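Long-range contact in putative nucleotide sugar epimerase/ dehydratase (Bordetella bronchiseptica, PDB 2Q1S), which binds NAD(H) in a Rossmann fold and probably acts as a nucleotide-sugar epimerase or dehydratase in lipopolysaccharide O-antigen biosynthesis: residues V146-A151 / F187-S192. Numbering follows the deposited sequence.
Sequences VVYSAA and FGEFYS. With NAI (1,4-dihydronicotinamide adenine dinucleotide), chain B.
Y148 lies along the G188 face of segment 187-192 of helix 180-199, and this is the tight part of the contact: CE2 of Y148 comes within 3.5 Å of G188 C, and OH of Y148 is equally near G188 CA. G188 has no side chain, so the phenol lies directly against the helix backbone. With CG anti to the backbone N (chi1 168°), the ring reaches across to the helix, where its OH is hydrogen-bonded to the carbonyl of K185. S192 OG lies 3.7 Å from Y148 CD2, oblique to the ring, while bonding at 2.8 Å to G188 O, which S192 N approaches from the opposite face. Toward A151 the packing is looser: this partly exposed residue buries 8 Å² against the helix segment, Y148 67 Å². E189 OE2 touches the A150 methyl (CB) at 3.4 Å, but a water, 2.9 Å from E189 OE2, bridges to A151 N; E189 OE1 forms salt bridges with R205 and R207. On the strand's other side, S149 OG meets the NAI ribose hydroxyl O3D. F187 stacks on F187 of the second subunit. Strand 145-151 runs parallel between strands 102-105 and 203-212 of the Rossmann sheet, with helix 128-137 also packing on Y148.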
# COMPACT_ATOMS: atom_id res chain seq x y z
N VAL A 146 -1.47 -5.90 -19.24
CA VAL A 146 -0.90 -6.44 -18.00
C VAL A 146 -2.06 -6.78 -17.08
O VAL A 146 -2.77 -5.88 -16.66
CB VAL A 146 0.04 -5.38 -17.29
CG1 VAL A 146 0.59 -5.96 -16.02
CG2 VAL A 146 1.15 -4.98 -18.28
N VAL A 147 -2.25 -8.06 -16.79
CA VAL A 147 -3.37 -8.50 -16.00
C VAL A 147 -2.87 -8.86 -14.59
O VAL A 147 -2.00 -9.71 -14.43
CB VAL A 147 -4.08 -9.72 -16.66
CG1 VAL A 147 -5.31 -10.12 -15.83
CG2 VAL A 147 -4.55 -9.33 -18.10
N TYR A 148 -3.50 -8.22 -13.61
CA TYR A 148 -3.18 -8.39 -12.19
C TYR A 148 -4.33 -9.13 -11.48
O TYR A 148 -5.49 -8.68 -11.57
CB TYR A 148 -2.97 -6.99 -11.58
CG TYR A 148 -2.92 -6.99 -10.03
CD1 TYR A 148 -1.90 -7.67 -9.35
CD2 TYR A 148 -3.86 -6.32 -9.29
CE1 TYR A 148 -1.83 -7.68 -7.99
CE2 TYR A 148 -3.83 -6.34 -7.91
CZ TYR A 148 -2.80 -6.99 -7.24
OH TYR A 148 -2.73 -7.01 -5.88
N SER A 149 -4.02 -10.26 -10.83
CA SER A 149 -5.00 -10.96 -10.03
C SER A 149 -5.22 -10.27 -8.70
O SER A 149 -4.36 -10.31 -7.83
CB SER A 149 -4.62 -12.41 -9.85
OG SER A 149 -3.27 -12.55 -9.46
N ALA A 150 -6.39 -9.64 -8.57
CA ALA A 150 -6.79 -8.94 -7.37
C ALA A 150 -7.74 -9.83 -6.53
O ALA A 150 -8.24 -10.86 -7.00
CB ALA A 150 -7.46 -7.64 -7.82
N ALA A 151 -8.04 -9.42 -5.32
CA ALA A 151 -8.95 -10.20 -4.50
C ALA A 151 -10.40 -9.72 -4.60
O ALA A 151 -10.66 -8.52 -4.68
CB ALA A 151 -8.48 -10.21 -3.06
N PHE A 187 -3.33 -2.86 -2.44
CA PHE A 187 -2.27 -1.95 -2.83
C PHE A 187 -1.89 -2.17 -4.30
O PHE A 187 -1.59 -1.21 -5.03
CB PHE A 187 -1.02 -2.14 -1.95
CG PHE A 187 -1.21 -1.76 -0.47
CD1 PHE A 187 -2.35 -1.09 -0.02
CD2 PHE A 187 -0.20 -2.05 0.45
CE1 PHE A 187 -2.49 -0.74 1.34
CE2 PHE A 187 -0.37 -1.70 1.82
CZ PHE A 187 -1.49 -1.05 2.21
N GLY A 188 -1.93 -3.43 -4.74
CA GLY A 188 -1.61 -3.73 -6.14
C GLY A 188 -2.69 -3.15 -7.07
O GLY A 188 -2.39 -2.79 -8.22
N GLU A 189 -3.94 -3.02 -6.60
CA GLU A 189 -4.95 -2.27 -7.37
C GLU A 189 -4.62 -0.79 -7.48
O GLU A 189 -4.69 -0.21 -8.58
CB GLU A 189 -6.36 -2.47 -6.86
CG GLU A 189 -6.91 -3.93 -7.02
CD GLU A 189 -8.42 -3.97 -7.12
OE1 GLU A 189 -9.03 -3.09 -7.76
OE2 GLU A 189 -8.97 -4.91 -6.50
N PHE A 190 -4.20 -0.17 -6.36
CA PHE A 190 -3.74 1.22 -6.39
C PHE A 190 -2.63 1.37 -7.43
O PHE A 190 -2.66 2.30 -8.25
CB PHE A 190 -3.22 1.68 -5.00
CG PHE A 190 -4.29 2.14 -4.05
CD1 PHE A 190 -4.66 3.47 -4.02
CD2 PHE A 190 -4.83 1.28 -3.10
CE1 PHE A 190 -5.64 3.94 -3.09
CE2 PHE A 190 -5.81 1.71 -2.19
CZ PHE A 190 -6.18 3.05 -2.17
N TYR A 191 -1.62 0.50 -7.38
CA TYR A 191 -0.51 0.59 -8.32
C TYR A 191 -0.99 0.44 -9.75
O TYR A 191 -0.50 1.10 -10.68
CB TYR A 191 0.56 -0.48 -8.06
CG TYR A 191 1.30 -0.33 -6.72
CD1 TYR A 191 1.63 0.90 -6.17
CD2 TYR A 191 1.73 -1.48 -6.03
CE1 TYR A 191 2.35 0.99 -4.98
CE2 TYR A 191 2.41 -1.41 -4.86
CZ TYR A 191 2.77 -0.18 -4.29
OH TYR A 191 3.51 -0.18 -3.11
N SER A 192 -1.93 -0.49 -9.94
CA SER A 192 -2.43 -0.75 -11.29
C SER A 192 -3.10 0.49 -11.88
O SER A 192 -2.96 0.80 -13.09
CB SER A 192 -3.41 -1.93 -11.23
OG SER A 192 -2.76 -3.14 -10.93
PA NAI B . -0.18 -19.68 -5.31
O1A NAI B . 0.49 -19.43 -4.01
O2A NAI B . -0.31 -21.13 -5.82
O5B NAI B . 0.43 -18.82 -6.44
C5B NAI B . 1.27 -17.68 -6.24
C4B NAI B . 2.63 -17.89 -6.89
O4B NAI B . 3.43 -16.75 -6.63
C3B NAI B . 3.35 -19.12 -6.28
O3B NAI B . 3.80 -19.99 -7.34
C2B NAI B . 4.56 -18.50 -5.60
O2B NAI B . 5.79 -19.29 -5.55
C1B NAI B . 4.78 -17.23 -6.44
N9A NAI B . 5.59 -16.21 -5.79
C8A NAI B . 5.56 -15.84 -4.48
N7A NAI B . 6.41 -14.83 -4.29
C5A NAI B . 7.01 -14.51 -5.48
C6A NAI B . 8.00 -13.54 -5.97
N6A NAI B . 8.60 -12.65 -5.18
N1A NAI B . 8.34 -13.54 -7.30
C2A NAI B . 7.75 -14.45 -8.12
N3A NAI B . 6.83 -15.36 -7.77
C4A NAI B . 6.40 -15.44 -6.46
O3 NAI B . -1.65 -19.08 -5.10
PN NAI B . -2.86 -18.90 -6.17
O1N NAI B . -4.11 -19.25 -5.55
O2N NAI B . -2.37 -19.51 -7.46
O5D NAI B . -2.79 -17.28 -6.41
C5D NAI B . -2.56 -16.70 -7.71
C4D NAI B . -3.03 -15.25 -7.65
O4D NAI B . -4.43 -15.23 -7.47
C3D NAI B . -2.49 -14.50 -6.43
O3D NAI B . -2.14 -13.18 -6.87
C2D NAI B . -3.63 -14.50 -5.47
O2D NAI B . -3.55 -13.37 -4.55
C1D NAI B . -4.82 -14.38 -6.38
N1N NAI B . -6.05 -14.86 -5.80
C2N NAI B . -6.31 -16.19 -5.62
C3N NAI B . -7.52 -16.63 -5.09
C7N NAI B . -7.82 -18.10 -4.86
O7N NAI B . -8.91 -18.41 -4.41
N7N NAI B . -6.85 -18.99 -5.21
C4N NAI B . -8.54 -15.68 -4.78
C5N NAI B . -8.25 -14.31 -5.02
C6N NAI B . -7.02 -13.94 -5.56
O HOH W 1 -7.64 -6.44 -4.37